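Local coordinates for gene activator AphA (Vibrio cholerae, PDB 1YG2), which activates virulence gene expression in Vibrio cholerae as a winged helix transcription factor of the PadR-like family, probably binding DNA as a dimer, at the interface of chains A and B. Coordinates in Å, arbitrary orientation; residue numbers count along the deposited sequence, not the author numbering. Chains: chain A/B, gene activator AphA.

All three contacts use helix 145-177. Contacts 1 and 2 set the C-terminal half of this helix in chain A, and the residue after its end, against the N-terminal half of its copy in chain B, and their C-alpha centres lie about 13 Å apart. Contact 3 is about 29 Å from contact 2 and about 42 Å from contact 1. There the N-terminal half of the chain A helix meets helix 95-101 and 3-10 helix 102-104 of chain B. A:Phe32 and A:Thr9, from the PadR-like region, also take part. The two-fold repeats every contact. The pairing thus runs along the long helices and probably fixes how the two winged helix regions are spaced.

Contact 1: the interface of chains A and B. Residues chain A 174, 178; chain B 145, 148.
A:Glu174 and A:Met178 meet B:Lys145 and B:Arg148 in a helix-to-helix interface between two copies of one protein. The C-terminal end of helix 145-177 in chain A lies beside the first turn of the same helix in chain B. The patch lies at one outer end of the helix pair and may steady it, and the two-fold repeats it at the other end. A:Glu174 and B:Arg148 form a long salt bridge, with A:Glu174 OE1 4.0 Å from B:Arg148 NE. Carboxylate and guanidinium planes are turned 35° apart. A:Glu174 OE1 faces the aliphatic stem of the arginine more than its nitrogens, and lies 3.8 Å from B:Arg148 CB. Attraction between the charges may still hold the pair together. The arginine bends at chi3 (-131°), which carries its guanidinium away from the carboxylate and toward A:Met178. B:Arg148 NH1 comes 3.9 Å from A:Met178 CB. The methionine follows the last helical turn, and the partner hides 70 Å² of its surface. B:Lys145 extends beyond CG and reaches out toward the main-chain oxygen of A:Met178. Any pull between its side-chain amine and that carbonyl would be weak, as B:Lys145 NZ stays 3.8 Å from A:Met178 O.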
loop_
_atom_site.group_PDB
_atom_site.type_symbol
_atom_site.label_atom_id
_atom_site.label_comp_id
_atom_site.label_asym_id
_atom_site.label_seq_id
_atom_site.Cartn_x
_atom_site.Cartn_y
_atom_site.Cartn_z
ATOM N N GLU A 174 -16.027 15.927 -3.341
ATOM C CA GLU A 174 -16.322 16.514 -2.040
ATOM C C GLU A 174 -15.590 17.830 -1.831
ATOM O O GLU A 174 -16.120 18.757 -1.220
ATOM C CB GLU A 174 -15.932 15.552 -0.919
ATOM C CG GLU A 174 -16.740 14.269 -0.871
ATOM C CD GLU A 174 -18.218 14.511 -0.650
ATOM O OE1 GLU A 174 -18.574 15.289 0.261
ATOM O OE2 GLU A 174 -19.026 13.915 -1.390
ATOM N N MET A 178 -18.123 21.227 -0.865
ATOM C CA MET A 178 -17.941 21.783 0.475
ATOM C C MET A 178 -17.661 23.278 0.385
ATOM O O MET A 178 -18.132 24.063 1.211
ATOM C CB MET A 178 -16.774 21.103 1.204
ATOM C CG MET A 178 -15.390 21.490 0.669
ATOM S SD MET A 178 -14.008 21.154 1.805
ATOM C CE MET A 178 -14.014 22.675 2.801
ATOM N N LYS B 145 -18.967 18.993 7.410
ATOM C CA LYS B 145 -17.733 18.932 6.635
ATOM C C LYS B 145 -16.786 17.887 7.212
ATOM O O LYS B 145 -16.291 17.020 6.497
ATOM C CB LYS B 145 -17.044 20.298 6.623
ATOM C CG LYS B 145 -17.812 21.365 5.864
ATOM C CD LYS B 145 -17.042 22.682 5.794
ATOM C CE LYS B 145 -17.770 23.713 4.928
ATOM N NZ LYS B 145 -16.979 24.976 4.744
ATOM N N ARG B 148 -17.897 14.442 6.358
ATOM C CA ARG B 148 -17.720 14.049 4.966
ATOM C C ARG B 148 -16.278 13.613 4.748
ATOM O O ARG B 148 -16.011 12.692 3.985
ATOM C CB ARG B 148 -18.062 15.196 4.017
ATOM C CG ARG B 148 -19.536 15.541 3.960
ATOM C CD ARG B 148 -19.865 16.245 2.649
ATOM N NE ARG B 148 -20.640 17.465 2.851
ATOM C CZ ARG B 148 -20.124 18.624 3.253
ATOM N NH1 ARG B 148 -18.822 18.732 3.494
ATOM N NH2 ARG B 148 -20.911 19.679 3.417
#

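Contact 2: the interface of chains A and B. Residues chain A 166-167, 170; chain B 151, 155, 159.
A:Glu170 receives B:Arg155 side-on across the paired 145-177 helices, one nitrogen to each carboxylate oxygen. B:Arg155 NH2 gives the straighter bond, 2.7 Å to A:Glu170 OE2 with 164° at the hydrogen. That oxygen lies in the guanidinium plane. B:Arg155 NE bonds to A:Glu170 OE1 at 3.0 Å, with the oxygen tilted from the plane. Both oxygens use their syn lone pairs, and the two flat groups are nearly coplanar. This two-point salt bridge would hold the carboxylate against rotation. B:Arg155 bends at chi2 (-96°) and again at chi3, which turns NE and NH2 together toward the glutamate. The packed part lies next to this salt bridge. B:Leu159 sends CD1 to 3.9 Å from A:Trp167 CA, and its other methyl, CD2, meets the side-chain amide of A:Gln166. The leucine and glutamine side chains cross at about a right angle. Toward B:Arg151 the contact is looser and bridged by water. This arginine stays farther from the carboxylate, with B:Arg151 NH2 4.3 Å from A:Glu170 OE1. Water 1 bridges the two groups and sits in plane at the guanidinium edge. It is 2.7 Å from A:Glu170 OE1 and 2.8 Å from B:Arg151 NH1.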
loop_
_atom_site.group_PDB
_atom_site.type_symbol
_atom_site.label_atom_id
_atom_site.label_comp_id
_atom_site.label_asym_id
_atom_site.label_seq_id
_atom_site.Cartn_x
_atom_site.Cartn_y
_atom_site.Cartn_z
ATOM N N GLN A 166 -11.004 5.556 -8.351
ATOM C CA GLN A 166 -12.413 5.714 -8.005
ATOM C C GLN A 166 -12.519 6.543 -6.716
ATOM O O GLN A 166 -13.356 7.439 -6.603
ATOM C CB GLN A 166 -13.046 4.339 -7.799
ATOM C CG GLN A 166 -14.547 4.351 -7.635
ATOM C CD GLN A 166 -15.126 2.954 -7.430
ATOM O OE1 GLN A 166 -14.861 2.038 -8.205
ATOM N NE2 GLN A 166 -15.924 2.793 -6.383
ATOM N N TRP A 167 -11.662 6.242 -5.744
ATOM C CA TRP A 167 -11.668 6.964 -4.475
ATOM C C TRP A 167 -11.260 8.427 -4.651
ATOM O O TRP A 167 -11.910 9.335 -4.138
ATOM C CB TRP A 167 -10.706 6.308 -3.482
ATOM C CG TRP A 167 -10.652 7.046 -2.194
ATOM C CD1 TRP A 167 -11.656 7.159 -1.278
ATOM C CD2 TRP A 167 -9.567 7.834 -1.701
ATOM N NE1 TRP A 167 -11.266 7.978 -0.246
ATOM C CE2 TRP A 167 -9.986 8.410 -0.482
ATOM C CE3 TRP A 167 -8.278 8.125 -2.177
ATOM C CZ2 TRP A 167 -9.168 9.250 0.278
ATOM C CZ3 TRP A 167 -7.459 8.961 -1.424
ATOM C CH2 TRP A 167 -7.913 9.518 -0.208
ATOM N N GLU A 170 -13.911 10.537 -5.892
ATOM C CA GLU A 170 -14.902 10.829 -4.861
ATOM C C GLU A 170 -14.431 11.976 -3.979
ATOM O O GLU A 170 -15.220 12.837 -3.596
ATOM C CB GLU A 170 -15.175 9.601 -3.996
ATOM C CG GLU A 170 -16.073 8.591 -4.657
ATOM C CD GLU A 170 -16.555 7.532 -3.695
ATOM O OE1 GLU A 170 -16.923 7.874 -2.550
ATOM O OE2 GLU A 170 -16.582 6.353 -4.087
ATOM N N ARG B 151 -15.795 10.239 6.358
ATOM C CA ARG B 151 -16.466 9.317 5.465
ATOM C C ARG B 151 -15.542 8.932 4.320
ATOM O O ARG B 151 -15.416 7.761 3.974
ATOM C CB ARG B 151 -17.747 9.958 4.904
ATOM C CG ARG B 151 -18.455 9.085 3.869
ATOM C CD ARG B 151 -19.738 9.712 3.331
ATOM N NE ARG B 151 -20.245 8.959 2.182
ATOM C CZ ARG B 151 -19.868 9.169 0.927
ATOM N NH1 ARG B 151 -18.986 10.123 0.650
ATOM N NH2 ARG B 151 -20.346 8.402 -0.047
ATOM N N ARG B 155 -14.092 5.356 3.274
ATOM C CA ARG B 155 -14.320 4.826 1.933
ATOM C C ARG B 155 -13.051 4.311 1.255
ATOM O O ARG B 155 -13.116 3.409 0.417
ATOM C CB ARG B 155 -14.955 5.897 1.038
ATOM C CG ARG B 155 -16.234 6.519 1.582
ATOM C CD ARG B 155 -17.455 5.860 1.021
ATOM N NE ARG B 155 -17.362 5.738 -0.430
ATOM C CZ ARG B 155 -17.921 4.745 -1.108
ATOM N NH1 ARG B 155 -18.610 3.818 -0.448
ATOM N NH2 ARG B 155 -17.761 4.650 -2.422
ATOM N N LEU B 159 -12.909 0.628 -0.681
ATOM C CA LEU B 159 -12.662 0.445 -2.105
ATOM C C LEU B 159 -11.394 -0.337 -2.401
ATOM O O LEU B 159 -11.401 -1.260 -3.221
ATOM C CB LEU B 159 -12.624 1.810 -2.794
ATOM C CG LEU B 159 -13.968 2.547 -2.740
ATOM C CD1 LEU B 159 -13.841 3.963 -3.292
ATOM C CD2 LEU B 159 -14.992 1.752 -3.547
HETATM O O HOH W 1 -18.359 10.110 -2.097
#

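Contact 3: the interface of chains A and B. Residues chain A 9, 32, 146, 149-150, 153; chain B 101, 104.
The side-chain amide nitrogen NE2 of A:Gln146 reaches chain B through water 2, at 2.8 Å and with 164° at the hydrogen. The same water lies 3.2 Å from the main-chain oxygen O of B:Met101, at the end of helix 95-101. The amide is thus linked to the partner's backbone through water. A:Gln146 bends at chi2, and its OE1 faces B:Ser104, 3.4 Å from CB. B:Met101 is the centre of the patch and has 120 Å² of its surface hidden by chain A. Its chain folds at chi2 (-49°) and chi3 (-52°), which lays the sulfur and methyl along helix 145-177. B:Met101 SD rests between A:Leu149 and A:Thr153, 3.7 Å from A:Leu149 CB and 3.7 Å from A:Thr153 CG2. B:Met101 CG lies obliquely over the rim of the A:Phe32 ring, 3.7 Å from A:Phe32 CE2. A:Thr9 adds its methyl CG2 beside the methionine carbonyl. Within chain A, A:Thr153 OG1 bonds to A:Glu150 O at 2.6 Å. This may hold the threonine with its methyl toward the sulfur. The site plugs a methionine of one chain between the long helix and the PadR-like region of the other, and so probably steadies the winged helix region on the dimer.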
loop_
_atom_site.group_PDB
_atom_site.type_symbol
_atom_site.label_atom_id
_atom_site.label_comp_id
_atom_site.label_asym_id
_atom_site.label_seq_id
_atom_site.Cartn_x
_atom_site.Cartn_y
_atom_site.Cartn_z
ATOM N N THR A 9 13.836 -16.137 -6.909
ATOM C CA THR A 9 12.715 -16.753 -7.619
ATOM C C THR A 9 13.060 -16.930 -9.091
ATOM O O THR A 9 12.818 -17.980 -9.684
ATOM C CB THR A 9 11.454 -15.883 -7.521
ATOM O OG1 THR A 9 11.141 -15.659 -6.143
ATOM C CG2 THR A 9 10.277 -16.567 -8.215
ATOM N N PHE A 32 5.121 -5.710 -10.132
ATOM C CA PHE A 32 4.925 -5.781 -8.690
ATOM C C PHE A 32 6.142 -5.425 -7.848
ATOM O O PHE A 32 6.041 -5.278 -6.633
ATOM C CB PHE A 32 4.451 -7.191 -8.327
ATOM C CG PHE A 32 5.493 -8.249 -8.548
ATOM C CD1 PHE A 32 6.390 -8.582 -7.537
ATOM C CD2 PHE A 32 5.603 -8.889 -9.773
ATOM C CE1 PHE A 32 7.388 -9.540 -7.744
ATOM C CE2 PHE A 32 6.595 -9.844 -9.996
ATOM C CZ PHE A 32 7.489 -10.169 -8.975
ATOM N N GLN A 146 3.569 -19.930 -16.117
ATOM C CA GLN A 146 4.378 -18.754 -15.834
ATOM C C GLN A 146 3.674 -17.469 -16.290
ATOM O O GLN A 146 3.769 -16.435 -15.628
ATOM C CB GLN A 146 5.732 -18.897 -16.535
ATOM C CG GLN A 146 6.773 -17.874 -16.143
ATOM C CD GLN A 146 7.033 -17.853 -14.649
ATOM O OE1 GLN A 146 6.727 -18.813 -13.940
ATOM N NE2 GLN A 146 7.611 -16.763 -14.165
ATOM N N LEU A 149 0.662 -16.494 -14.029
ATOM C CA LEU A 149 1.160 -15.874 -12.810
ATOM C C LEU A 149 1.493 -14.398 -13.079
ATOM O O LEU A 149 1.078 -13.517 -12.321
ATOM C CB LEU A 149 2.407 -16.613 -12.316
ATOM C CG LEU A 149 2.202 -18.051 -11.821
ATOM C CD1 LEU A 149 3.524 -18.595 -11.289
ATOM C CD2 LEU A 149 1.137 -18.081 -10.731
ATOM N N GLU A 150 2.237 -14.138 -14.157
ATOM C CA GLU A 150 2.601 -12.768 -14.524
ATOM C C GLU A 150 1.324 -11.957 -14.688
ATOM O O GLU A 150 1.206 -10.833 -14.191
ATOM C CB GLU A 150 3.365 -12.746 -15.850
ATOM C CG GLU A 150 4.627 -13.587 -15.879
ATOM C CD GLU A 150 5.311 -13.544 -17.236
ATOM O OE1 GLU A 150 4.615 -13.336 -18.257
ATOM O OE2 GLU A 150 6.544 -13.734 -17.288
ATOM N N THR A 153 -0.071 -10.839 -11.423
ATOM C CA THR A 153 0.636 -9.735 -10.785
ATOM C C THR A 153 0.276 -8.441 -11.505
ATOM O O THR A 153 0.137 -7.395 -10.875
ATOM C CB THR A 153 2.157 -9.916 -10.813
ATOM O OG1 THR A 153 2.604 -9.968 -12.168
ATOM C CG2 THR A 153 2.552 -11.187 -10.070
ATOM N N MET B 101 4.648 -15.302 -7.635
ATOM C CA MET B 101 5.594 -15.704 -8.663
ATOM C C MET B 101 6.455 -16.887 -8.247
ATOM O O MET B 101 6.877 -17.674 -9.085
ATOM C CB MET B 101 6.492 -14.531 -9.059
ATOM C CG MET B 101 5.762 -13.409 -9.794
ATOM S SD MET B 101 4.707 -13.985 -11.166
ATOM C CE MET B 101 5.838 -14.988 -12.092
ATOM N N SER B 104 5.747 -20.879 -8.925
ATOM C CA SER B 104 6.154 -21.678 -10.072
ATOM C C SER B 104 7.261 -22.648 -9.654
ATOM O O SER B 104 7.490 -23.659 -10.313
ATOM C CB SER B 104 6.673 -20.785 -11.199
ATOM O OG SER B 104 8.019 -20.404 -10.964
HETATM O O HOH W 2 8.678 -16.630 -11.574
#